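Local coordinates for killer cell lectin-like receptor 3 (Mus musculus, PDB 3C8J), which serves as a disulfide-linked homodimeric receptor on natural killer cells that recognises class I MHC through its extracellular C-type lectin-like domain, at residues 91-96 / 111-116; 134-139 / 174-179. The protein carries 4 engineered substitutions. All blocks are in the same frame, centred on the assembly; numbering follows the deposited sequence.

Contact 1: residues 91-96 / 111-116; sequences CYYFIM and YGVPIL. Engineered in segment 111-116: Gly112 (natural residue Ser).
Residues 91-96, on strand 90-96 of the C-type lectin-like domain, run past the loop that follows helix 101-110, and the two meet through side chains alone, with no hydrogen bond between them. At the start of the segment, Cys91 is tied through SG to Cys86 in the preceding strand, within the region involved in dimerization. Tyr92 follows with CG anti to its carbonyl carbon (chi1 -49°), which carries the ring obliquely across the side chain of Leu116. Leu116 CD1 reaches the ring at its edge, in plane, lying 3.4 Å from Tyr92 CE2. The phenol oxygen is engaged further out, hydrogen-bonded to Glu123 OE1 of helix 121-130, so the ring is held at its tip as well as along its side.

Tyr93 points toward the loop and is the hub of the contact. Its CE1 corner touches both Val113 CG2 at 3.9 Å and Tyr111 CB at 4.0 Å. With Val113 CG1 anti to the backbone N (chi1 176°), CG2 sits anti to the carbonyl carbon and is the branch that comes in at the ring edge. The Tyr93 and Tyr111 rings are close to parallel (29°) but strongly offset, with centroids 5.3 Å apart and little ring-on-ring overlap. Phe201 of the second subunit stacks on Tyr93 and packs on Val113, which places this cluster at the dimer interface.

The engineered Gly112, with positive phi, is the C-prime residue of a Schellman motif at the end of helix 101-110; Val113, next in the chain, points toward the strand. Two residues along from Tyr93, and so on the same side of the strand, Ile95 meets Tyr111 tip to tip, CD1 touching the ring edge 4.2 Å from CE1.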
loop_
_atom_site.group_PDB
_atom_site.type_symbol
_atom_site.label_atom_id
_atom_site.label_comp_id
_atom_site.label_asym_id
_atom_site.label_seq_id
_atom_site.Cartn_x
_atom_site.Cartn_y
_atom_site.Cartn_z
ATOM N N CYS A 91 -6.329 -2.664 -2.225
ATOM C CA CYS A 91 -5.361 -3.588 -2.848
ATOM C C CYS A 91 -5.715 -3.919 -4.276
ATOM O O CYS A 91 -6.895 -3.889 -4.651
ATOM C CB CYS A 91 -5.139 -4.880 -2.058
ATOM S SG CYS A 91 -4.724 -4.633 -0.337
ATOM N N TYR A 92 -4.674 -4.229 -5.051
ATOM C CA TYR A 92 -4.789 -4.483 -6.467
ATOM C C TYR A 92 -4.143 -5.810 -6.861
ATOM O O TYR A 92 -3.211 -6.284 -6.201
ATOM C CB TYR A 92 -4.085 -3.367 -7.263
ATOM C CG TYR A 92 -4.431 -1.964 -6.858
ATOM C CD1 TYR A 92 -3.749 -1.335 -5.844
ATOM C CD2 TYR A 92 -5.458 -1.256 -7.511
ATOM C CE1 TYR A 92 -4.067 -0.023 -5.466
ATOM C CE2 TYR A 92 -5.784 0.060 -7.149
ATOM C CZ TYR A 92 -5.084 0.660 -6.122
ATOM O OH TYR A 92 -5.400 1.937 -5.743
ATOM N N TYR A 93 -4.634 -6.367 -7.962
ATOM C CA TYR A 93 -4.020 -7.471 -8.679
ATOM C C TYR A 93 -3.565 -6.931 -10.021
ATOM O O TYR A 93 -4.364 -6.340 -10.774
ATOM C CB TYR A 93 -5.040 -8.584 -8.970
ATOM C CG TYR A 93 -5.187 -9.641 -7.914
ATOM C CD1 TYR A 93 -6.333 -9.703 -7.140
ATOM C CD2 TYR A 93 -4.201 -10.594 -7.700
ATOM C CE1 TYR A 93 -6.489 -10.662 -6.175
ATOM C CE2 TYR A 93 -4.351 -11.568 -6.711
ATOM C CZ TYR A 93 -5.503 -11.585 -5.960
ATOM O OH TYR A 93 -5.701 -12.526 -4.986
ATOM N N PHE A 94 -2.305 -7.137 -10.356
ATOM C CA PHE A 94 -1.884 -6.786 -11.698
ATOM C C PHE A 94 -1.711 -8.105 -12.403
ATOM O O PHE A 94 -0.821 -8.884 -12.061
ATOM C CB PHE A 94 -0.606 -5.947 -11.691
ATOM C CG PHE A 94 -0.712 -4.689 -10.864
ATOM C CD1 PHE A 94 -0.536 -4.729 -9.507
ATOM C CD2 PHE A 94 -0.989 -3.463 -11.454
ATOM C CE1 PHE A 94 -0.638 -3.574 -8.737
ATOM C CE2 PHE A 94 -1.084 -2.294 -10.687
ATOM C CZ PHE A 94 -0.918 -2.361 -9.337
ATOM N N ILE A 95 -2.613 -8.383 -13.339
ATOM C CA ILE A 95 -2.590 -9.629 -14.081
ATOM C C ILE A 95 -1.784 -9.425 -15.360
ATOM O O ILE A 95 -2.183 -8.674 -16.262
ATOM C CB ILE A 95 -4.014 -10.146 -14.363
ATOM C CG1 ILE A 95 -4.795 -10.196 -13.053
ATOM C CG2 ILE A 95 -3.965 -11.529 -15.024
ATOM C CD1 ILE A 95 -6.058 -10.970 -13.116
ATOM N N MET A 96 -0.647 -10.110 -15.408
ATOM C CA MET A 96 0.403 -9.880 -16.392
ATOM C C MET A 96 0.374 -10.850 -17.583
ATOM O O MET A 96 1.421 -11.268 -18.082
ATOM C CB MET A 96 1.756 -9.909 -15.667
ATOM C CG MET A 96 1.882 -8.831 -14.585
ATOM S SD MET A 96 1.695 -7.099 -15.113
ATOM C CE MET A 96 3.335 -6.661 -15.727
ATOM N N TYR A 111 -11.218 -13.959 -8.921
ATOM C CA TYR A 111 -10.563 -13.776 -7.623
ATOM C C TYR A 111 -11.413 -12.955 -6.665
ATOM O O TYR A 111 -10.952 -12.591 -5.589
ATOM C CB TYR A 111 -9.188 -13.124 -7.789
ATOM C CG TYR A 111 -8.291 -13.941 -8.651
ATOM C CD1 TYR A 111 -7.907 -13.484 -9.902
ATOM C CD2 TYR A 111 -7.859 -15.196 -8.239
ATOM C CE1 TYR A 111 -7.089 -14.250 -10.728
ATOM C CE2 TYR A 111 -7.051 -15.969 -9.045
ATOM C CZ TYR A 111 -6.671 -15.488 -10.297
ATOM O OH TYR A 111 -5.859 -16.244 -11.112
ATOM N N GLY A 112 -12.649 -12.653 -7.065
ATOM C CA GLY A 112 -13.515 -11.791 -6.267
ATOM C C GLY A 112 -13.013 -10.365 -6.081
ATOM O O GLY A 112 -13.458 -9.668 -5.189
ATOM N N VAL A 113 -12.091 -9.926 -6.924
ATOM C CA VAL A 113 -11.596 -8.557 -6.855
ATOM C C VAL A 113 -11.850 -7.973 -8.222
ATOM O O VAL A 113 -11.165 -8.321 -9.172
ATOM C CB VAL A 113 -10.091 -8.501 -6.494
ATOM C CG1 VAL A 113 -9.578 -7.099 -6.531
ATOM C CG2 VAL A 113 -9.857 -9.106 -5.108
ATOM N N PRO A 114 -12.866 -7.110 -8.338
ATOM C CA PRO A 114 -13.315 -6.749 -9.689
ATOM C C PRO A 114 -12.355 -5.822 -10.456
ATOM O O PRO A 114 -11.486 -5.197 -9.866
ATOM C CB PRO A 114 -14.677 -6.076 -9.439
ATOM C CG PRO A 114 -15.019 -6.378 -7.948
ATOM C CD PRO A 114 -13.675 -6.461 -7.288
ATOM N N ILE A 115 -12.529 -5.754 -11.775
ATOM C CA ILE A 115 -11.686 -4.923 -12.638
ATOM C C ILE A 115 -11.639 -3.488 -12.111
ATOM O O ILE A 115 -12.631 -2.975 -11.602
ATOM C CB ILE A 115 -12.109 -5.062 -14.140
ATOM C CG1 ILE A 115 -11.162 -4.330 -15.096
ATOM C CG2 ILE A 115 -13.587 -4.677 -14.370
ATOM C CD1 ILE A 115 -11.549 -4.497 -16.587
ATOM N N LEU A 116 -10.482 -2.847 -12.222
ATOM C CA LEU A 116 -10.220 -1.595 -11.510
ATOM C C LEU A 116 -11.168 -0.440 -11.759
ATOM O O LEU A 116 -11.461 -0.076 -12.897
ATOM C CB LEU A 116 -8.791 -1.127 -11.743
ATOM C CG LEU A 116 -8.359 0.119 -10.970
ATOM C CD1 LEU A 116 -8.302 -0.125 -9.477
ATOM C CD2 LEU A 116 -7.051 0.629 -11.490
#

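Contact 2: residues 134-139 / 174-179; sequences GNYWIG and VFLSKA. Engineered in segment 134-139: Gly134 (natural residue Glu).
With CG in the crowded position between its backbone N and carbonyl carbon (chi1 65°), Phe175 swings its ring alongside Asn135, whose own CG is anti to the carbonyl carbon (chi1 -60°). The two side chains point the same way, amide and ring planes 74° apart, and Asn135 ND2 comes up at the ring edge, 3.2 Å from Phe175 CE1. Leu176 also adopts the crowded first torsion, and crosses Tyr136 obliquely on the other face of the sheet, CD1 to CD1 at 4.2 Å.

The backbones of strands 136-138 and 174-176 pair antiparallel within the mixed sheet of the C-type lectin fold. Tyr136 and Leu176 form the hydrogen-bonded pair: Tyr136 N donates to Leu176 O at 2.8 Å, and Leu176 N returns a bond to a lone pair of Tyr136 O at 2.7 Å. Trp137 and Phe175, on the opposite face, are the non-hydrogen-bonded pair. Farther along, Ile138 N binds Val174 O at 3.0 Å, nearly along the C=O axis. The same carbonyl oxygen lies at the indole edge, 3.6 Å from Trp137 CE3, while Trp137 NE1 is bonded to Ile188 O. Ile138 CD1 packs on Val174 CG1, 4.0 Å away. Past the paired strands the chain enters the region implicated in MHC class I binding, where Ser177 CA makes a CA-H...O contact of 3.4 Å with Gly134 O, of an engineered glycine.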
loop_
_atom_site.group_PDB
_atom_site.type_symbol
_atom_site.label_atom_id
_atom_site.label_comp_id
_atom_site.label_asym_id
_atom_site.label_seq_id
_atom_site.Cartn_x
_atom_site.Cartn_y
_atom_site.Cartn_z
ATOM N N GLY A 134 3.640 -0.856 -19.746
ATOM C CA GLY A 134 2.718 -1.701 -20.486
ATOM C C GLY A 134 1.384 -0.994 -20.623
ATOM O O GLY A 134 1.284 0.212 -20.381
ATOM N N ASN A 135 0.362 -1.748 -21.017
ATOM C CA ASN A 135 -0.990 -1.248 -21.137
ATOM C C ASN A 135 -1.933 -2.137 -20.353
ATOM O O ASN A 135 -1.926 -3.360 -20.529
ATOM C CB ASN A 135 -1.392 -1.204 -22.595
ATOM C CG ASN A 135 -0.493 -0.317 -23.400
ATOM O OD1 ASN A 135 -0.013 -0.699 -24.459
ATOM N ND2 ASN A 135 -0.225 0.877 -22.887
ATOM N N TYR A 136 -2.748 -1.528 -19.496
ATOM C CA TYR A 136 -3.577 -2.278 -18.564
ATOM C C TYR A 136 -5.057 -1.917 -18.718
ATOM O O TYR A 136 -5.452 -0.751 -18.566
ATOM C CB TYR A 136 -3.129 -1.984 -17.123
ATOM C CG TYR A 136 -1.719 -2.386 -16.813
ATOM C CD1 TYR A 136 -0.653 -1.627 -17.266
ATOM C CD2 TYR A 136 -1.448 -3.502 -16.037
ATOM C CE1 TYR A 136 0.649 -1.981 -16.999
ATOM C CE2 TYR A 136 -0.125 -3.850 -15.736
ATOM C CZ TYR A 136 0.912 -3.075 -16.231
ATOM O OH TYR A 136 2.207 -3.392 -15.999
ATOM N N TRP A 137 -5.885 -2.907 -19.021
ATOM C CA TRP A 137 -7.318 -2.693 -19.017
ATOM C C TRP A 137 -7.749 -2.263 -17.613
ATOM O O TRP A 137 -7.208 -2.744 -16.606
ATOM C CB TRP A 137 -8.042 -3.964 -19.422
ATOM C CG TRP A 137 -7.904 -4.325 -20.873
ATOM C CD1 TRP A 137 -7.421 -5.497 -21.371
ATOM C CD2 TRP A 137 -8.280 -3.527 -22.026
ATOM N NE1 TRP A 137 -7.473 -5.489 -22.748
ATOM C CE2 TRP A 137 -7.996 -4.297 -23.175
ATOM C CE3 TRP A 137 -8.817 -2.248 -22.192
ATOM C CZ2 TRP A 137 -8.222 -3.825 -24.473
ATOM C CZ3 TRP A 137 -9.051 -1.783 -23.482
ATOM C CH2 TRP A 137 -8.752 -2.571 -24.606
ATOM N N ILE A 138 -8.688 -1.320 -17.556
ATOM C CA ILE A 138 -9.310 -0.926 -16.293
ATOM C C ILE A 138 -10.827 -0.962 -16.478
ATOM O O ILE A 138 -11.305 -1.091 -17.606
ATOM C CB ILE A 138 -8.800 0.439 -15.764
ATOM C CG1 ILE A 138 -9.158 1.580 -16.715
ATOM C CG2 ILE A 138 -7.307 0.399 -15.545
ATOM C CD1 ILE A 138 -8.798 2.952 -16.143
ATOM N N GLY A 139 -11.580 -0.885 -15.379
ATOM C CA GLY A 139 -13.028 -1.094 -15.422
ATOM C C GLY A 139 -13.809 0.122 -15.892
ATOM O O GLY A 139 -14.716 0.591 -15.200
ATOM N N VAL A 174 -11.159 1.183 -21.944
ATOM C CA VAL A 174 -10.102 2.076 -21.454
ATOM C C VAL A 174 -8.937 1.330 -20.794
ATOM O O VAL A 174 -9.134 0.480 -19.925
ATOM C CB VAL A 174 -10.648 3.165 -20.472
ATOM C CG1 VAL A 174 -9.513 4.003 -19.883
ATOM C CG2 VAL A 174 -11.623 4.094 -21.162
ATOM N N PHE A 175 -7.717 1.662 -21.187
ATOM C CA PHE A 175 -6.548 1.093 -20.526
ATOM C C PHE A 175 -5.698 2.198 -19.947
ATOM O O PHE A 175 -5.847 3.351 -20.335
ATOM C CB PHE A 175 -5.739 0.230 -21.494
ATOM C CG PHE A 175 -5.112 0.991 -22.626
ATOM C CD1 PHE A 175 -3.757 1.314 -22.592
ATOM C CD2 PHE A 175 -5.856 1.374 -23.726
ATOM C CE1 PHE A 175 -3.168 2.018 -23.640
ATOM C CE2 PHE A 175 -5.274 2.070 -24.753
ATOM C CZ PHE A 175 -3.928 2.393 -24.709
ATOM N N LEU A 176 -4.830 1.867 -18.991
ATOM C CA LEU A 176 -3.801 2.827 -18.630
ATOM C C LEU A 176 -2.381 2.373 -18.975
ATOM O O LEU A 176 -2.102 1.168 -19.136
ATOM C CB LEU A 176 -3.927 3.321 -17.179
ATOM C CG LEU A 176 -3.453 2.536 -15.956
ATOM C CD1 LEU A 176 -1.982 2.159 -16.041
ATOM C CD2 LEU A 176 -3.725 3.330 -14.676
ATOM N N SER A 177 -1.512 3.368 -19.120
ATOM C CA SER A 177 -0.102 3.190 -19.386
ATOM C C SER A 177 0.568 4.119 -18.391
ATOM O O SER A 177 -0.116 4.891 -17.731
ATOM C CB SER A 177 0.243 3.577 -20.841
ATOM O OG SER A 177 -0.220 4.873 -21.167
ATOM N N LYS A 178 1.891 4.044 -18.276
ATOM C CA LYS A 178 2.616 4.893 -17.345
ATOM C C LYS A 178 2.454 6.367 -17.728
ATOM O O LYS A 178 2.624 7.263 -16.890
ATOM C CB LYS A 178 4.109 4.526 -17.297
ATOM C CG LYS A 178 4.406 3.153 -16.712
ATOM C CD LYS A 178 5.899 2.966 -16.394
ATOM C CE LYS A 178 6.326 3.754 -15.162
ATOM N NZ LYS A 178 5.675 3.238 -13.932
ATOM N N ALA A 179 2.119 6.589 -19.002
ATOM C CA ALA A 179 1.998 7.915 -19.594
ATOM C C ALA A 179 0.584 8.500 -19.528
ATOM O O ALA A 179 0.436 9.710 -19.339
ATOM C CB ALA A 179 2.490 7.892 -21.013
#

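How the contacts relate
The two contacts follow one another along the chain, both segments of contact 1 preceding those of contact 2, and their centres lie about 13 Å apart in one lectin domain. Both reach the same mixed sheet, where strand 190-197 pairs antiparallel with 90-96 and parallel with 136-143. They also touch directly: Leu116 O is a probable hydrogen-bond acceptor for Gly139 N, Ile115 packs on Ile138 and Gly139, and Met96 CE lies against Tyr136 OH. Helix 121-130 receives side chains from both. Contact 1 meets the second subunit, whereas contact 2 runs into residues implicated in MHC class I binding, so the touching contacts link the dimer-facing side of the domain to that part.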